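Local coordinates for protein xyloglucan-specific endo-beta-1,4-glucanase BoGH5A (Bacteroides ovatus, PDB 3ZMR) that cleaves the beta-1,4-glucan backbone of xyloglucans internally, with retention of configuration, releasing xyloglucan oligosaccharides, at residues 111-115 with 116-120; 363-367 with 368-372; 422-425 with 426-430. All coordinates share one frame; numbering follows the deposited sequence.

Contact 1 of 3, residues 111-115 with 116-120; sequences RDLTS and MQLSA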
# COMPACT_ATOMS: atom_id res chain seq x y z
N ARG A 111 -6.11 10.82 -17.51
CA ARG A 111 -4.99 11.20 -18.39
C ARG A 111 -4.11 10.01 -18.71
O ARG A 111 -3.95 9.09 -17.91
CB ARG A 111 -4.17 12.29 -17.75
CG ARG A 111 -4.94 13.61 -17.60
CD ARG A 111 -4.18 14.56 -16.69
NE ARG A 111 -4.36 14.15 -15.30
CZ ARG A 111 -3.80 14.75 -14.26
NH1 ARG A 111 -2.94 15.77 -14.43
NH2 ARG A 111 -4.11 14.33 -13.05
N ASP A 112 -3.50 10.05 -19.89
CA ASP A 112 -2.57 9.01 -20.30
C ASP A 112 -1.20 9.26 -19.66
O ASP A 112 -0.22 9.68 -20.32
CB ASP A 112 -2.45 8.96 -21.82
CG ASP A 112 -1.71 7.74 -22.30
OD1 ASP A 112 -1.52 6.78 -21.54
OD2 ASP A 112 -1.37 7.72 -23.49
N LEU A 113 -1.14 8.98 -18.36
CA LEU A 113 0.05 9.16 -17.52
C LEU A 113 0.29 7.90 -16.71
O LEU A 113 -0.65 7.35 -16.14
CB LEU A 113 -0.17 10.33 -16.56
CG LEU A 113 -0.34 11.73 -17.17
CD1 LEU A 113 -0.73 12.71 -16.09
CD2 LEU A 113 0.95 12.13 -17.87
N THR A 114 1.54 7.45 -16.65
CA THR A 114 1.90 6.38 -15.74
C THR A 114 1.75 6.89 -14.30
O THR A 114 1.76 8.09 -14.06
CB THR A 114 3.32 5.87 -15.94
OG1 THR A 114 4.19 6.95 -15.61
CG2 THR A 114 3.55 5.39 -17.36
N SER A 115 1.61 5.96 -13.35
CA SER A 115 1.63 6.35 -11.94
C SER A 115 2.90 7.14 -11.63
O SER A 115 2.88 8.10 -10.85
CB SER A 115 1.43 5.17 -11.04
OG SER A 115 0.11 4.68 -11.17
N MET A 116 4.04 6.73 -12.20
CA MET A 116 5.28 7.48 -11.97
C MET A 116 5.14 8.95 -12.40
O MET A 116 5.57 9.89 -11.70
CB MET A 116 6.47 6.80 -12.66
CG MET A 116 7.80 7.47 -12.35
SD MET A 116 8.28 7.44 -10.59
CE MET A 116 8.67 5.74 -10.46
N GLN A 117 4.57 9.17 -13.58
CA GLN A 117 4.38 10.54 -14.10
C GLN A 117 3.40 11.31 -13.22
O GLN A 117 3.59 12.47 -12.92
CB GLN A 117 3.86 10.49 -15.54
CG GLN A 117 4.91 10.07 -16.56
CD GLN A 117 4.33 9.95 -17.95
OE1 GLN A 117 3.42 9.17 -18.15
NE2 GLN A 117 4.84 10.75 -18.89
N LEU A 118 2.35 10.63 -12.77
CA LEU A 118 1.37 11.26 -11.89
C LEU A 118 2.06 11.66 -10.60
O LEU A 118 1.78 12.74 -10.05
CB LEU A 118 0.19 10.33 -11.62
CG LEU A 118 -1.07 11.06 -11.16
CD1 LEU A 118 -1.84 11.65 -12.32
CD2 LEU A 118 -1.97 10.13 -10.35
N SER A 119 2.96 10.81 -10.10
CA SER A 119 3.64 11.08 -8.82
C SER A 119 4.43 12.39 -8.88
O SER A 119 4.48 13.13 -7.90
CB SER A 119 4.52 9.90 -8.37
OG SER A 119 5.73 9.84 -9.06
N ALA A 120 4.96 12.71 -10.05
CA ALA A 120 5.78 13.91 -10.19
C ALA A 120 4.92 15.20 -10.12
O ALA A 120 5.43 16.28 -9.85
CB ALA A 120 6.53 13.85 -11.50
O HOH W 1 2.43 8.12 -20.42
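Thr114 and Gln117 form a capping box at the start of helix 115-122, each side chain accepting a bond from the other residue's backbone N-H. Gln117 N donates to Thr114 OG1 over 3.0 Å. In return Thr114 N donates to Gln117 OE1, also at 3.0 Å and fairly straight at 162°, arriving in the carbonyl plane on a lone pair of the amide oxygen. Thr114 OG1 gets under the first turn because it sits between its own backbone N and carbonyl carbon (chi1 64°). Gln117 folds back alongside the N-terminal end of the helix, its CG 3.3 Å from Thr114 OG1, and the rest of the chain runs out extended to bring OE1 to the N-cap. A water adds a second grip on that oxygen, donating to Gln117 OE1 at 2.7 Å and to Asp112 O, the carbonyl of the residue at the centre of an inverse gamma turn. Behind the cap the helical pattern begins with Leu118 N to Thr114 O at 2.9 Å.

Before the cap, Leu113 lies across both Gln117 and Leu118 at about a right angle: CD2 is beside the Gln117 amide, and CD1 is 4.1 Å from Leu118 CD1. The same Leu113 methyl lies over one face of the Arg111 guanidinium, offset toward its rim, while Arg111 NH2 comes 3.6 Å from Leu118 CD1. The charged end of Arg111 makes a salt bridge to Asp253 and a hydrogen bond to Tyr210 OH. On the buried side, Ser115 OG bonds His303 ND1, and Ser115 and Ser119 both rest on Phe332 of barrel strand 331-337, seating this first helical turn against the barrel.

Contact 2 of 3, residues 363-367 with 368-372; sequences GDVSA and TGQEG. With EDO (1,2-ethanediol), chain F.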
# COMPACT_ATOMS: atom_id res chain seq x y z
N GLY A 363 23.49 15.69 22.48
CA GLY A 363 22.31 16.05 23.28
C GLY A 363 21.28 14.93 23.48
O GLY A 363 21.63 13.75 23.54
N ASP A 364 20.01 15.31 23.55
CA ASP A 364 18.92 14.36 23.82
C ASP A 364 18.41 13.76 22.52
O ASP A 364 17.18 13.79 22.22
CB ASP A 364 17.78 15.00 24.63
CG ASP A 364 16.74 13.97 25.10
OD1 ASP A 364 17.14 12.87 25.58
OD2 ASP A 364 15.52 14.24 24.97
N VAL A 365 19.36 13.19 21.77
CA VAL A 365 19.05 12.61 20.46
C VAL A 365 18.98 11.10 20.51
O VAL A 365 19.59 10.41 21.36
CB VAL A 365 20.00 13.06 19.31
CG1 VAL A 365 19.98 14.58 19.10
CG2 VAL A 365 21.43 12.58 19.51
N SER A 366 18.27 10.58 19.52
CA SER A 366 18.13 9.13 19.37
C SER A 366 19.46 8.48 18.92
O SER A 366 20.27 9.13 18.28
CB SER A 366 17.06 8.81 18.32
OG SER A 366 15.85 9.46 18.63
N ALA A 367 19.61 7.19 19.23
CA ALA A 367 20.79 6.38 18.80
C ALA A 367 20.75 5.96 17.33
O ALA A 367 21.75 5.49 16.78
CB ALA A 367 20.92 5.13 19.67
N THR A 368 19.58 6.11 16.73
CA THR A 368 19.33 5.75 15.32
C THR A 368 18.54 6.88 14.69
O THR A 368 18.14 7.83 15.35
CB THR A 368 18.49 4.46 15.20
OG1 THR A 368 17.20 4.66 15.76
CG2 THR A 368 19.18 3.28 15.91
N GLY A 369 18.29 6.76 13.39
CA GLY A 369 17.40 7.64 12.67
C GLY A 369 17.85 9.08 12.52
O GLY A 369 17.03 9.96 12.29
N GLN A 370 19.17 9.30 12.63
CA GLN A 370 19.72 10.60 12.32
C GLN A 370 19.91 10.66 10.79
O GLN A 370 19.42 9.76 10.06
CB GLN A 370 21.02 10.86 13.13
CG GLN A 370 20.84 10.64 14.63
CD GLN A 370 19.73 11.48 15.25
OE1 GLN A 370 19.87 12.69 15.38
NE2 GLN A 370 18.61 10.85 15.56
N GLU A 371 20.53 11.71 10.29
CA GLU A 371 20.58 12.01 8.86
C GLU A 371 21.02 10.84 7.98
O GLU A 371 20.38 10.53 6.96
CB GLU A 371 21.46 13.25 8.58
CG GLU A 371 20.90 14.60 9.04
CD GLU A 371 21.24 14.98 10.47
OE1 GLU A 371 21.59 14.10 11.29
OE2 GLU A 371 21.14 16.18 10.76
N GLY A 372 22.11 10.20 8.35
CA GLY A 372 22.61 9.12 7.52
C GLY A 372 21.63 7.94 7.46
O GLY A 372 21.43 7.32 6.42
C1 EDO F . 13.03 17.03 27.32
O1 EDO F . 14.18 16.30 26.87
C2 EDO F . 13.25 17.55 28.74
O2 EDO F . 13.35 16.42 29.62
O HOH W 2 16.53 11.90 17.53
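Gln370 folds back over Ser366, and the close part of the contact lies around its amide. Gln370 NE2 is 3.6 Å from Ser366 O and 3.8 Å from Ser366 CB, near contacts without a direct hydrogen bond across the two segments. One bond that fixes the amide lies within its own segment: Gln370 NE2 donates to Thr368 O at 3.1 Å. The path is nearly straight, 171°, and the acceptor lies in the amide plane, although the donor stands above the plane of the Thr368 carbonyl. A water accepts from both Gln370 NE2 and Ser366 N, 3.0 Å from the latter, so it bridges the two segments where they do not bond directly. The bend at chi2 (-57°) curls the Gln370 chain back toward the preceding loop.

Gln370 is the N-cap residue of helix 371-379, so this is the approach to a helix of the catalytic barrel domain. Gln370 OE1 passes Val365 CB at 3.9 Å and accepts from Gly357 N, while Ser366 OG bonds Asp342.

The outer side is looser. Ala367 and Thr368 lie exposed. Farther back, Asp364 centres an inverse gamma turn; its OD2 takes a bond from Ser354 N and a weak one from O1 of a 1,2-ethanediol, probably carried over from the crystallisation liquor.

Contact 3 of 3, residues 422-425 with 426-430; sequences YVVK and TCVKN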
# COMPACT_ATOMS: atom_id res chain seq x y z
N TYR A 422 14.29 17.65 6.64
CA TYR A 422 15.26 16.63 6.20
C TYR A 422 14.52 15.45 5.55
O TYR A 422 14.91 14.95 4.47
CB TYR A 422 16.17 16.12 7.33
CG TYR A 422 17.35 15.35 6.79
CD1 TYR A 422 18.47 16.02 6.31
CD2 TYR A 422 17.31 13.97 6.68
CE1 TYR A 422 19.52 15.31 5.76
CE2 TYR A 422 18.34 13.26 6.14
CZ TYR A 422 19.45 13.92 5.68
OH TYR A 422 20.49 13.20 5.13
N VAL A 423 13.46 14.99 6.19
CA VAL A 423 12.68 13.88 5.61
C VAL A 423 12.13 14.29 4.23
O VAL A 423 12.23 13.53 3.26
CB VAL A 423 11.55 13.43 6.55
CG1 VAL A 423 10.57 12.51 5.83
CG2 VAL A 423 12.18 12.77 7.77
N VAL A 424 11.54 15.46 4.15
CA VAL A 424 10.94 15.97 2.91
C VAL A 424 12.00 16.07 1.81
O VAL A 424 11.81 15.57 0.71
CB VAL A 424 10.16 17.28 3.09
CG1 VAL A 424 9.72 17.88 1.75
CG2 VAL A 424 8.94 17.01 3.95
N LYS A 425 13.11 16.72 2.11
CA LYS A 425 14.19 16.86 1.10
C LYS A 425 14.69 15.49 0.65
O LYS A 425 15.01 15.30 -0.53
CB LYS A 425 15.34 17.78 1.57
CG LYS A 425 16.55 17.17 2.23
CD LYS A 425 17.57 18.26 2.57
CE LYS A 425 18.86 17.69 3.13
NZ LYS A 425 19.75 18.76 3.67
N THR A 426 14.81 14.54 1.57
CA THR A 426 15.27 13.21 1.22
C THR A 426 14.25 12.49 0.34
O THR A 426 14.60 11.81 -0.63
CB THR A 426 15.59 12.39 2.50
OG1 THR A 426 16.58 13.11 3.24
CG2 THR A 426 16.15 11.01 2.17
N CYS A 427 12.98 12.66 0.64
CA CYS A 427 11.94 12.12 -0.25
C CYS A 427 12.03 12.71 -1.66
O CYS A 427 11.99 11.99 -2.65
CB CYS A 427 10.55 12.37 0.33
SG CYS A 427 10.12 11.34 1.76
N VAL A 428 12.13 14.03 -1.75
CA VAL A 428 12.27 14.71 -3.05
C VAL A 428 13.46 14.16 -3.86
O VAL A 428 13.31 13.83 -5.06
CB VAL A 428 12.40 16.25 -2.93
CG1 VAL A 428 12.69 16.88 -4.30
CG2 VAL A 428 11.15 16.84 -2.28
N LYS A 429 14.60 14.03 -3.19
CA LYS A 429 15.82 13.52 -3.84
C LYS A 429 15.58 12.13 -4.44
O LYS A 429 16.13 11.80 -5.47
CB LYS A 429 16.99 13.47 -2.83
CG LYS A 429 18.34 13.05 -3.40
CD LYS A 429 19.44 13.03 -2.34
CE LYS A 429 20.72 12.38 -2.87
NZ LYS A 429 20.63 10.90 -2.94
N ASN A 430 14.76 11.35 -3.75
CA ASN A 430 14.50 9.96 -4.09
C ASN A 430 13.20 9.75 -4.88
O ASN A 430 12.80 8.59 -5.12
CB ASN A 430 14.55 9.11 -2.83
CG ASN A 430 15.98 8.87 -2.40
OD1 ASN A 430 16.67 8.08 -3.03
ND2 ASN A 430 16.43 9.56 -1.36
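Thr426 OG1 sits over one face of the Tyr422 ring, one turn further along helix 406-429, and comes within 3.4 Å of Tyr422 CE2. The tyrosine reaches this place because its CG is anti to the backbone N (chi1 -166°), which lays the ring alongside the helix toward the threonine; the two side chains meet at a slant. The hydroxyl itself turns back to the backbone. With OG1 anti to the carbonyl carbon (chi1 -58°), Thr426 OG1 donates to Tyr422 O at 2.8 Å, and Thr426 N donates to the same oxygen at 2.9 Å. The two donors arrive from opposite faces of the carbonyl plane.

Asn430, the first residue to leave helical phi/psi, repeats the pattern on Thr426 O. Asn430 ND2 reaches that oxygen at 3.0 Å with the acceptor close to the amide plane, while Asn430 N approaches from the other face. ND2 also bonds Glu375 of helix 371-379 weakly.

On the other sides of the helix the pairs are apolar. Val423 CG1 faces Cys427 SG at 4.3 Å, beside Tyr396 and Ile393 of strand 391-396, and Val424 CG1 is 4.4 Å from Val428 CG2, both valines touching Leu466 of helix 456-471.

Tyr422 O and Thr426 O, one turn apart, thus each take a side-chain donor besides the backbone one. The buried threonine hydroxyl thereby has its proton committed within its own helix.

In the fold
The three contacts come in series along the chain, 111-120, then 363-372, then 422-430, all around the eight-stranded parallel barrel of the glycosidase. Contact 1 opens helix 115-122, which leads into the first barrel strand, 125-127; contact 2 leads into helix 371-379; contact 3 lies in the last turns of helix 406-429, between strands 391-396 and 433-436. Contacts 2 and 3 have centres about 17 Å apart and touch where Tyr422 OH probably hydrogen-bonds Glu371 O, and Thr426 packs on helix 371-379. Contact 1 lies about 20 Å from contact 3 and 35 Å from contact 2, centre to centre. All three belong to the domain carrying the probable proton donor Glu262 and inferred nucleophile Glu395.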